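Local coordinates for tail spike protein (Acinetobacter phage vB_AbaP_AS12, PDB 6EU4), which probably serves as the trimeric host-recognition spike of the phage tail, binding and perhaps degrading the capsular polysaccharide of Acinetobacter baumannii, at residues A[364-370]-A[435-439]; A[427-433]-A[440-446]; A[340-345]-A[379-383]. All coordinates share one frame; numbering follows the deposited sequence.

Contact 1 (A[364-370]-A[435-439]); sequences SSWNNNN and LTAFT
N370 turns its side-chain amide onto the backbone of F438, joining two loops on the flank of a parallel beta-helix: the one that leads into strand 371-376 and the one between strands 430-432 and 443-445. F438 N donates to N370 OD1 at 2.9 Å, in the carbonyl plane and on a lone pair. Beside it, N370 ND2 donates to F438 O at 2.9 Å with an N-H...O angle of 171°; the acceptor lies in the plane of the asparagine amide, although the donor sits above the carbonyl plane of F438. The CB of N370 does not point at the other loop; its CG, tucked between backbone N and carbonyl carbon (chi1 70°), carries the amide there. This paired grip fixes the amide rotation; its plane lies 8° from that of the F438 ring, with OD1 3.4 Å from CD2. Nearer the start of both segments, the hydroxyls of S364 and T436 meet tip to tip, OG to OG1 at 2.8 Å. The T436 methyl CG2 packs on the backbone, 3.7 Å from W366 N. N369, whose OD1 bonds S371, uses ND2 to bond S365 O at 3.0 Å, the carbonyl that also takes the N368 N-H closing the type I turn S365-N368. A water completes the junction, accepting from N370 N at 2.9 Å and donating to T436 O at 2.8 Å.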
loop_
_atom_site.group_PDB
_atom_site.type_symbol
_atom_site.label_atom_id
_atom_site.label_comp_id
_atom_site.label_asym_id
_atom_site.label_seq_id
_atom_site.Cartn_x
_atom_site.Cartn_y
_atom_site.Cartn_z
ATOM N N SER A 364 -32.833 8.847 -12.540
ATOM C CA SER A 364 -31.468 9.162 -12.164
ATOM C C SER A 364 -31.405 10.441 -11.337
ATOM O O SER A 364 -32.314 11.275 -11.355
ATOM C CB SER A 364 -30.591 9.290 -13.408
ATOM O OG SER A 364 -30.906 10.461 -14.148
ATOM N N SER A 365 -30.309 10.578 -10.597
ATOM C CA SER A 365 -30.047 11.774 -9.807
ATOM C C SER A 365 -28.550 11.843 -9.554
ATOM O O SER A 365 -27.802 10.924 -9.901
ATOM C CB SER A 365 -30.821 11.755 -8.494
ATOM O OG SER A 365 -30.335 10.730 -7.659
ATOM N N TRP A 366 -28.119 12.926 -8.901
ATOM C CA TRP A 366 -26.690 13.108 -8.616
ATOM C C TRP A 366 -26.093 11.941 -7.839
ATOM O O TRP A 366 -24.897 11.659 -7.973
ATOM C CB TRP A 366 -26.477 14.415 -7.837
ATOM C CG TRP A 366 -27.051 14.367 -6.474
ATOM C CD1 TRP A 366 -28.355 14.589 -6.131
ATOM C CD2 TRP A 366 -26.359 14.077 -5.251
ATOM N NE1 TRP A 366 -28.519 14.451 -4.772
ATOM C CE2 TRP A 366 -27.307 14.134 -4.212
ATOM C CE3 TRP A 366 -25.028 13.780 -4.931
ATOM C CZ2 TRP A 366 -26.973 13.899 -2.890
ATOM C CZ3 TRP A 366 -24.703 13.539 -3.620
ATOM C CH2 TRP A 366 -25.668 13.601 -2.610
ATOM N N ASN A 367 -26.876 11.261 -6.995
ATOM C CA ASN A 367 -26.355 10.157 -6.203
ATOM C C ASN A 367 -26.958 8.817 -6.603
ATOM O O ASN A 367 -26.894 7.863 -5.830
ATOM C CB ASN A 367 -26.585 10.392 -4.705
ATOM C CG ASN A 367 -28.053 10.446 -4.325
ATOM O OD1 ASN A 367 -28.933 10.541 -5.177
ATOM N ND2 ASN A 367 -28.321 10.418 -3.021
ATOM N N ASN A 368 -27.542 8.730 -7.791
ATOM C CA ASN A 368 -28.166 7.492 -8.254
ATOM C C ASN A 368 -28.064 7.491 -9.782
ATOM O O ASN A 368 -28.960 7.984 -10.472
ATOM C CB ASN A 368 -29.613 7.425 -7.789
ATOM C CG ASN A 368 -30.283 6.124 -8.147
ATOM O OD1 ASN A 368 -29.631 5.140 -8.493
ATOM N ND2 ASN A 368 -31.599 6.097 -8.021
ATOM N N ASN A 369 -26.947 6.987 -10.304
ATOM C CA ASN A 369 -26.720 7.114 -11.739
ATOM C C ASN A 369 -25.862 5.971 -12.268
ATOM O O ASN A 369 -25.307 5.173 -11.514
ATOM C CB ASN A 369 -26.108 8.471 -12.077
ATOM C CG ASN A 369 -24.887 8.789 -11.230
ATOM O OD1 ASN A 369 -23.846 8.160 -11.366
ATOM N ND2 ASN A 369 -25.020 9.778 -10.350
ATOM N N ASN A 370 -25.807 5.871 -13.599
ATOM C CA ASN A 370 -25.204 4.692 -14.229
ATOM C C ASN A 370 -23.728 4.947 -14.522
ATOM O O ASN A 370 -23.301 5.102 -15.660
ATOM C CB ASN A 370 -25.972 4.275 -15.479
ATOM C CG ASN A 370 -25.841 5.252 -16.673
ATOM O OD1 ASN A 370 -25.926 6.486 -16.543
ATOM N ND2 ASN A 370 -25.685 4.669 -17.863
ATOM N N LEU A 435 -25.661 16.305 -16.942
ATOM C CA LEU A 435 -26.555 15.161 -16.928
ATOM C C LEU A 435 -26.297 14.269 -15.711
ATOM O O LEU A 435 -25.260 14.358 -15.043
ATOM C CB LEU A 435 -26.386 14.347 -18.217
ATOM C CG LEU A 435 -26.518 15.090 -19.550
ATOM C CD1 LEU A 435 -26.320 14.123 -20.716
ATOM C CD2 LEU A 435 -27.856 15.795 -19.667
ATOM N N THR A 436 -27.256 13.361 -15.448
ATOM C CA THR A 436 -27.065 12.291 -14.467
ATOM C C THR A 436 -27.402 10.931 -15.071
ATOM O O THR A 436 -27.635 9.969 -14.332
ATOM C CB THR A 436 -27.884 12.509 -13.189
ATOM O OG1 THR A 436 -29.284 12.616 -13.501
ATOM C CG2 THR A 436 -27.409 13.769 -12.446
ATOM N N ALA A 437 -27.434 10.838 -16.396
ATOM C CA ALA A 437 -27.657 9.587 -17.105
ATOM C C ALA A 437 -26.785 9.603 -18.345
ATOM O O ALA A 437 -26.814 10.573 -19.110
ATOM C CB ALA A 437 -29.131 9.408 -17.490
ATOM N N PHE A 438 -26.020 8.534 -18.540
ATOM C CA PHE A 438 -24.951 8.504 -19.518
ATOM C C PHE A 438 -25.132 7.360 -20.505
ATOM O O PHE A 438 -25.813 6.365 -20.227
ATOM C CB PHE A 438 -23.618 8.414 -18.782
ATOM C CG PHE A 438 -23.536 9.415 -17.658
ATOM C CD1 PHE A 438 -23.367 10.757 -17.945
ATOM C CD2 PHE A 438 -23.717 9.033 -16.340
ATOM C CE1 PHE A 438 -23.372 11.709 -16.926
ATOM C CE2 PHE A 438 -23.693 9.987 -15.319
ATOM C CZ PHE A 438 -23.535 11.306 -15.620
ATOM N N THR A 439 -24.518 7.527 -21.684
ATOM C CA THR A 439 -24.631 6.535 -22.748
ATOM C C THR A 439 -23.291 6.170 -23.366
ATOM O O THR A 439 -23.260 5.471 -24.389
ATOM C CB THR A 439 -25.580 7.050 -23.840
ATOM O OG1 THR A 439 -25.043 8.251 -24.402
ATOM C CG2 THR A 439 -26.964 7.351 -23.270
HETATM O O HOH W 1 -28.203 7.263 -14.533
#

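Contact 2 (A[427-433]-A[440-446]); sequences LEEIGIS and KLGVYYT
K440 lays its methylene chain across the carboxylate of E428 at about a right angle, CB standing 3.5 Å from OE2. Its ammonium leads away, with NZ 5.3 Å from E428 OE1, which instead bonds S394. L441, the centre of an inverse gamma turn, is held at both ends by E428: L441 N donates to E428 OE2 at 2.8 Å, approaching from above the carboxylate plane, while its O receives the E428 N-H. Its CD2 also packs against L427 CD2 at 3.9 Å. Beyond G442, whose CA comes close to E429 O, the pairing is parallel; the axes of strands 430-432 and 443-445 differ by 14° in direction. V443 O accepts the G431 N-H and V443 N donates to E429 O, and the V443 side chain lies alongside that of I430, pointing the same way, with CB 3.8 Å from I430 CD1. Y444 projects to the other face. Its OH donates to E429 OE2 at 2.6 Å on the anti lone pair, with OE2 near the ring plane at its edge and the carboxylate turned 86° from the ring. Y445 has CG between backbone N and carbonyl carbon (chi1 59°), which folds the ring back over the neighbouring strand: I432 N lies over one face, and I432 CG1 touches CE2 at 3.5 Å. The Y445 OH bonds D462. Just before T446, Y445 O accepts S433 N at 2.9 Å. On its other edge, strand 443-445 pairs with strand 405-409 of the beta-helix. Five backbone bonds and two to glutamate carboxylates bind the pair, but E429 N is buried without a partner, a probable energetic cost.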
loop_
_atom_site.group_PDB
_atom_site.type_symbol
_atom_site.label_atom_id
_atom_site.label_comp_id
_atom_site.label_asym_id
_atom_site.label_seq_id
_atom_site.Cartn_x
_atom_site.Cartn_y
_atom_site.Cartn_z
ATOM N N LEU A 427 -12.143 3.504 -23.121
ATOM C CA LEU A 427 -12.896 4.673 -22.699
ATOM C C LEU A 427 -13.241 5.540 -23.898
ATOM O O LEU A 427 -12.578 5.486 -24.935
ATOM C CB LEU A 427 -12.093 5.476 -21.686
ATOM C CG LEU A 427 -11.585 4.749 -20.447
ATOM C CD1 LEU A 427 -11.009 5.757 -19.481
ATOM C CD2 LEU A 427 -12.696 3.959 -19.738
ATOM N N GLU A 428 -14.323 6.309 -23.779
ATOM C CA GLU A 428 -14.857 7.015 -24.932
ATOM C C GLU A 428 -14.665 8.522 -24.910
ATOM O O GLU A 428 -14.430 9.111 -25.973
ATOM C CB GLU A 428 -16.340 6.696 -25.081
ATOM C CG GLU A 428 -16.570 5.225 -25.322
ATOM C CD GLU A 428 -17.993 4.921 -25.707
ATOM O OE1 GLU A 428 -18.421 5.318 -26.817
ATOM O OE2 GLU A 428 -18.686 4.305 -24.881
ATOM N N GLU A 429 -14.790 9.178 -23.760
ATOM C CA GLU A 429 -14.721 10.639 -23.739
ATOM C C GLU A 429 -14.637 11.091 -22.292
ATOM O O GLU A 429 -14.855 10.313 -21.355
ATOM C CB GLU A 429 -15.924 11.282 -24.441
ATOM C CG GLU A 429 -17.258 10.994 -23.764
ATOM C CD GLU A 429 -18.463 11.550 -24.525
ATOM O OE1 GLU A 429 -18.294 12.031 -25.667
ATOM O OE2 GLU A 429 -19.589 11.497 -23.978
ATOM N N ILE A 430 -14.323 12.370 -22.123
ATOM C CA ILE A 430 -14.279 12.992 -20.805
ATOM C C ILE A 430 -14.726 14.436 -20.969
ATOM O O ILE A 430 -14.347 15.107 -21.937
ATOM C CB ILE A 430 -12.873 12.884 -20.173
ATOM C CG1 ILE A 430 -12.784 13.699 -18.880
ATOM C CG2 ILE A 430 -11.774 13.300 -21.135
ATOM C CD1 ILE A 430 -11.613 13.259 -18.009
ATOM N N GLY A 431 -15.559 14.913 -20.051
ATOM C CA GLY A 431 -15.954 16.315 -20.124
ATOM C C GLY A 431 -16.947 16.715 -19.055
ATOM O O GLY A 431 -17.498 15.883 -18.321
ATOM N N ILE A 432 -17.163 18.026 -18.993
ATOM C CA ILE A 432 -18.153 18.612 -18.102
ATOM C C ILE A 432 -19.539 18.183 -18.537
ATOM O O ILE A 432 -19.858 18.187 -19.734
ATOM C CB ILE A 432 -18.025 20.142 -18.121
ATOM C CG1 ILE A 432 -16.675 20.549 -17.535
ATOM C CG2 ILE A 432 -19.168 20.787 -17.344
ATOM C CD1 ILE A 432 -16.318 21.989 -17.779
ATOM N N SER A 433 -20.389 17.844 -17.573
ATOM C CA SER A 433 -21.737 17.399 -17.885
ATOM C C SER A 433 -22.728 17.894 -16.846
ATOM O O SER A 433 -22.444 17.860 -15.646
ATOM C CB SER A 433 -21.807 15.870 -17.922
ATOM O OG SER A 433 -23.130 15.429 -18.191
ATOM N N LYS A 440 -22.189 6.626 -22.785
ATOM C CA LYS A 440 -20.859 6.227 -23.212
ATOM C C LYS A 440 -19.989 5.972 -21.992
ATOM O O LYS A 440 -20.222 6.522 -20.916
ATOM C CB LYS A 440 -20.210 7.304 -24.096
ATOM C CG LYS A 440 -20.950 7.553 -25.403
ATOM C CD LYS A 440 -20.198 8.560 -26.249
ATOM C CE LYS A 440 -20.754 8.637 -27.667
ATOM N NZ LYS A 440 -22.178 8.965 -27.660
ATOM N N LEU A 441 -18.958 5.144 -22.180
ATOM C CA LEU A 441 -18.027 4.798 -21.107
ATOM C C LEU A 441 -17.037 5.952 -20.968
ATOM O O LEU A 441 -15.879 5.887 -21.388
ATOM C CB LEU A 441 -17.341 3.470 -21.408
ATOM C CG LEU A 441 -16.449 2.905 -20.303
ATOM C CD1 LEU A 441 -17.295 2.501 -19.082
ATOM C CD2 LEU A 441 -15.651 1.705 -20.836
ATOM N N GLY A 442 -17.528 7.040 -20.369
ATOM C CA GLY A 442 -16.763 8.262 -20.236
ATOM C C GLY A 442 -16.652 8.736 -18.796
ATOM O O GLY A 442 -17.236 8.158 -17.874
ATOM N N VAL A 443 -15.879 9.806 -18.635
ATOM C CA VAL A 443 -15.700 10.482 -17.359
ATOM C C VAL A 443 -16.447 11.802 -17.422
ATOM O O VAL A 443 -16.090 12.681 -18.207
ATOM C CB VAL A 443 -14.217 10.717 -17.053
ATOM C CG1 VAL A 443 -14.086 11.478 -15.737
ATOM C CG2 VAL A 443 -13.483 9.393 -16.988
ATOM N N TYR A 444 -17.474 11.940 -16.601
ATOM C CA TYR A 444 -18.344 13.110 -16.618
ATOM C C TYR A 444 -18.248 13.810 -15.274
ATOM O O TYR A 444 -18.387 13.164 -14.236
ATOM C CB TYR A 444 -19.781 12.684 -16.894
ATOM C CG TYR A 444 -19.852 11.956 -18.214
ATOM C CD1 TYR A 444 -19.715 12.660 -19.409
ATOM C CD2 TYR A 444 -19.980 10.582 -18.273
ATOM C CE1 TYR A 444 -19.749 12.007 -20.642
ATOM C CE2 TYR A 444 -20.013 9.921 -19.489
ATOM C CZ TYR A 444 -19.884 10.639 -20.666
ATOM O OH TYR A 444 -19.914 9.962 -21.871
ATOM N N TYR A 445 -18.071 15.128 -15.298
ATOM C CA TYR A 445 -17.869 15.848 -14.045
ATOM C C TYR A 445 -18.552 17.201 -14.108
ATOM O O TYR A 445 -18.798 17.742 -15.185
ATOM C CB TYR A 445 -16.386 15.990 -13.722
ATOM C CG TYR A 445 -15.546 16.728 -14.756
ATOM C CD1 TYR A 445 -15.067 16.071 -15.887
ATOM C CD2 TYR A 445 -15.199 18.054 -14.577
ATOM C CE1 TYR A 445 -14.306 16.723 -16.817
ATOM C CE2 TYR A 445 -14.422 18.726 -15.513
ATOM C CZ TYR A 445 -13.973 18.047 -16.632
ATOM O OH TYR A 445 -13.218 18.716 -17.556
ATOM N N THR A 446 -18.900 17.723 -12.936
ATOM C CA THR A 446 -19.565 19.019 -12.874
ATOM C C THR A 446 -18.561 20.159 -12.767
ATOM O O THR A 446 -17.364 19.965 -12.561
ATOM C CB THR A 446 -20.530 19.068 -11.689
ATOM O OG1 THR A 446 -19.770 18.983 -10.477
ATOM C CG2 THR A 446 -21.531 17.906 -11.736
#

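Contact 3 (A[340-345]-A[379-383]); sequences AEGSEV and SKVKL
Two neighbouring coils of a parallel beta-helix meet here: the tight corner between strands 336-341 and 344-348 sits against the start of strand 380-384. At the corner, S379 OG accepts from S343 N at 3.0 Å in an almost straight bond, 178° at the hydrogen. OG stands opposite the carbonyl carbon, beside the backbone N (chi1 -75°), and this places it at the turn, where it also hydrogen-bonds V376 O. The hydroxyl thus links the end of strand 371-376 to the corner of the preceding coil while closing off one N-H of the bend. G342, in a left-handed backbone conformation, turns the chain between the two strands. From S343 onward the backbones run in parallel register. K380 N donates to S343 O at 2.8 Å, V345 N to K380 O at 2.8 Å nearly in line with the carbonyl, and K382 N to V345 O at 3.0 Å. This ladder is the repeating hydrogen-bond pattern of a beta-helix, in which equivalent strands of successive coils stack, and here it continues to strand 414-417 beyond. The two faces of the pairing differ in chemistry. On one, the extended K380 chain crosses E344 obliquely and ends in a salt bridge, NZ to OE1 at 2.9 Å; the ammonium approaches from above the carboxylate plane, 60° out of it. A second subunit supplies further partners: its G386 N bonds E344 OE2, and its E420 O and T422 OG1 both bond K380 NZ, so the ion pair is part of the trimer interface. On the other face the contacts are apolar, with V381 CG2 3.8 Å from A340 CB and 4.3 Å from V345 CB, and V381 packing on F415 of the following coil.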
loop_
_atom_site.group_PDB
_atom_site.type_symbol
_atom_site.label_atom_id
_atom_site.label_comp_id
_atom_site.label_asym_id
_atom_site.label_seq_id
_atom_site.Cartn_x
_atom_site.Cartn_y
_atom_site.Cartn_z
ATOM N N ALA A 340 -19.054 6.380 -3.765
ATOM C CA ALA A 340 -18.247 7.085 -2.769
ATOM C C ALA A 340 -18.904 8.426 -2.494
ATOM O O ALA A 340 -19.075 9.239 -3.413
ATOM C CB ALA A 340 -16.810 7.298 -3.245
ATOM N N GLU A 341 -19.250 8.656 -1.228
ATOM C CA GLU A 341 -19.904 9.878 -0.781
ATOM C C GLU A 341 -19.131 10.379 0.433
ATOM O O GLU A 341 -19.048 9.681 1.446
ATOM C CB GLU A 341 -21.378 9.620 -0.432
ATOM C CG GLU A 341 -22.096 10.839 0.112
ATOM C CD GLU A 341 -23.540 10.578 0.490
ATOM O OE1 GLU A 341 -24.101 9.517 0.125
ATOM O OE2 GLU A 341 -24.105 11.453 1.182
ATOM N N GLY A 342 -18.529 11.553 0.313
ATOM C CA GLY A 342 -17.695 12.072 1.381
ATOM C C GLY A 342 -16.544 11.174 1.786
ATOM O O GLY A 342 -16.138 11.197 2.957
ATOM N N SER A 343 -15.961 10.428 0.838
ATOM C CA SER A 343 -14.974 9.412 1.173
ATOM C C SER A 343 -13.715 9.570 0.348
ATOM O O SER A 343 -13.756 10.035 -0.791
ATOM C CB SER A 343 -15.536 8.004 0.945
ATOM O OG SER A 343 -16.566 7.742 1.864
ATOM N N GLU A 344 -12.595 9.133 0.932
ATOM C CA GLU A 344 -11.310 9.032 0.248
ATOM C C GLU A 344 -11.023 7.557 0.012
ATOM O O GLU A 344 -10.956 6.781 0.973
ATOM C CB GLU A 344 -10.186 9.669 1.075
ATOM C CG GLU A 344 -8.796 9.455 0.423
ATOM C CD GLU A 344 -7.695 10.341 0.995
ATOM O OE1 GLU A 344 -7.911 11.138 1.953
ATOM O OE2 GLU A 344 -6.575 10.223 0.475
ATOM N N VAL A 345 -10.889 7.159 -1.254
ATOM C CA VAL A 345 -10.649 5.757 -1.591
ATOM C C VAL A 345 -9.490 5.698 -2.577
ATOM O O VAL A 345 -9.560 6.274 -3.669
ATOM C CB VAL A 345 -11.910 5.085 -2.165
ATOM C CG1 VAL A 345 -11.712 3.587 -2.291
ATOM C CG2 VAL A 345 -13.140 5.384 -1.295
ATOM N N SER A 379 -15.759 13.698 -2.242
ATOM C CA SER A 379 -14.981 12.470 -2.256
ATOM C C SER A 379 -13.664 12.668 -3.003
ATOM O O SER A 379 -13.475 13.619 -3.765
ATOM C CB SER A 379 -15.772 11.335 -2.904
ATOM O OG SER A 379 -16.783 10.856 -2.045
ATOM N N LYS A 380 -12.733 11.752 -2.752
ATOM C CA LYS A 380 -11.477 11.680 -3.489
ATOM C C LYS A 380 -11.285 10.221 -3.831
ATOM O O LYS A 380 -11.153 9.397 -2.923
ATOM C CB LYS A 380 -10.260 12.151 -2.680
ATOM C CG LYS A 380 -10.491 13.079 -1.556
ATOM C CD LYS A 380 -9.198 13.169 -0.738
ATOM C CE LYS A 380 -9.357 13.943 0.513
ATOM N NZ LYS A 380 -8.086 13.999 1.294
ATOM N N VAL A 381 -11.275 9.891 -5.119
ATOM C CA VAL A 381 -11.118 8.511 -5.555
ATOM C C VAL A 381 -9.969 8.479 -6.547
ATOM O O VAL A 381 -9.964 9.255 -7.510
ATOM C CB VAL A 381 -12.410 7.962 -6.192
ATOM C CG1 VAL A 381 -12.181 6.639 -6.874
ATOM C CG2 VAL A 381 -13.503 7.815 -5.135
ATOM N N LYS A 382 -9.004 7.588 -6.315
ATOM C CA LYS A 382 -7.854 7.465 -7.205
ATOM C C LYS A 382 -7.676 6.020 -7.628
ATOM O O LYS A 382 -7.678 5.118 -6.783
ATOM C CB LYS A 382 -6.567 7.944 -6.538
ATOM C CG LYS A 382 -5.360 7.776 -7.440
ATOM C CD LYS A 382 -4.154 8.413 -6.798
ATOM C CE LYS A 382 -2.930 8.390 -7.723
ATOM N NZ LYS A 382 -1.678 8.783 -6.990
ATOM N N LEU A 383 -7.484 5.814 -8.933
ATOM C CA LEU A 383 -7.124 4.511 -9.480
ATOM C C LEU A 383 -5.630 4.544 -9.760
ATOM O O LEU A 383 -5.179 5.206 -10.701
ATOM C CB LEU A 383 -7.918 4.198 -10.744
ATOM C CG LEU A 383 -9.440 4.423 -10.643
ATOM C CD1 LEU A 383 -10.123 3.969 -11.899
ATOM C CD2 LEU A 383 -10.034 3.722 -9.448
#

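Overall arrangement
Contacts 1 and 2 are continuous, because 435-439 fills most of the chain between 427-433 and 440-446. Their centres lie 12 Å apart, and the rings of F438 and Y444 stack between them, CD1 of F438 coming within 3.4 Å of Y444 CD2. Strand 405-409 gives backbone bonds to both, through N370 on one side and Y444 on the other. Contact 3 lies deeper, about 18 Å from contact 1 and 17 Å from contact 2 between centres, with nearest atoms about 5 and 8 Å away and no touch. It alone reaches a neighbouring subunit. None of the three holds a bound ligand.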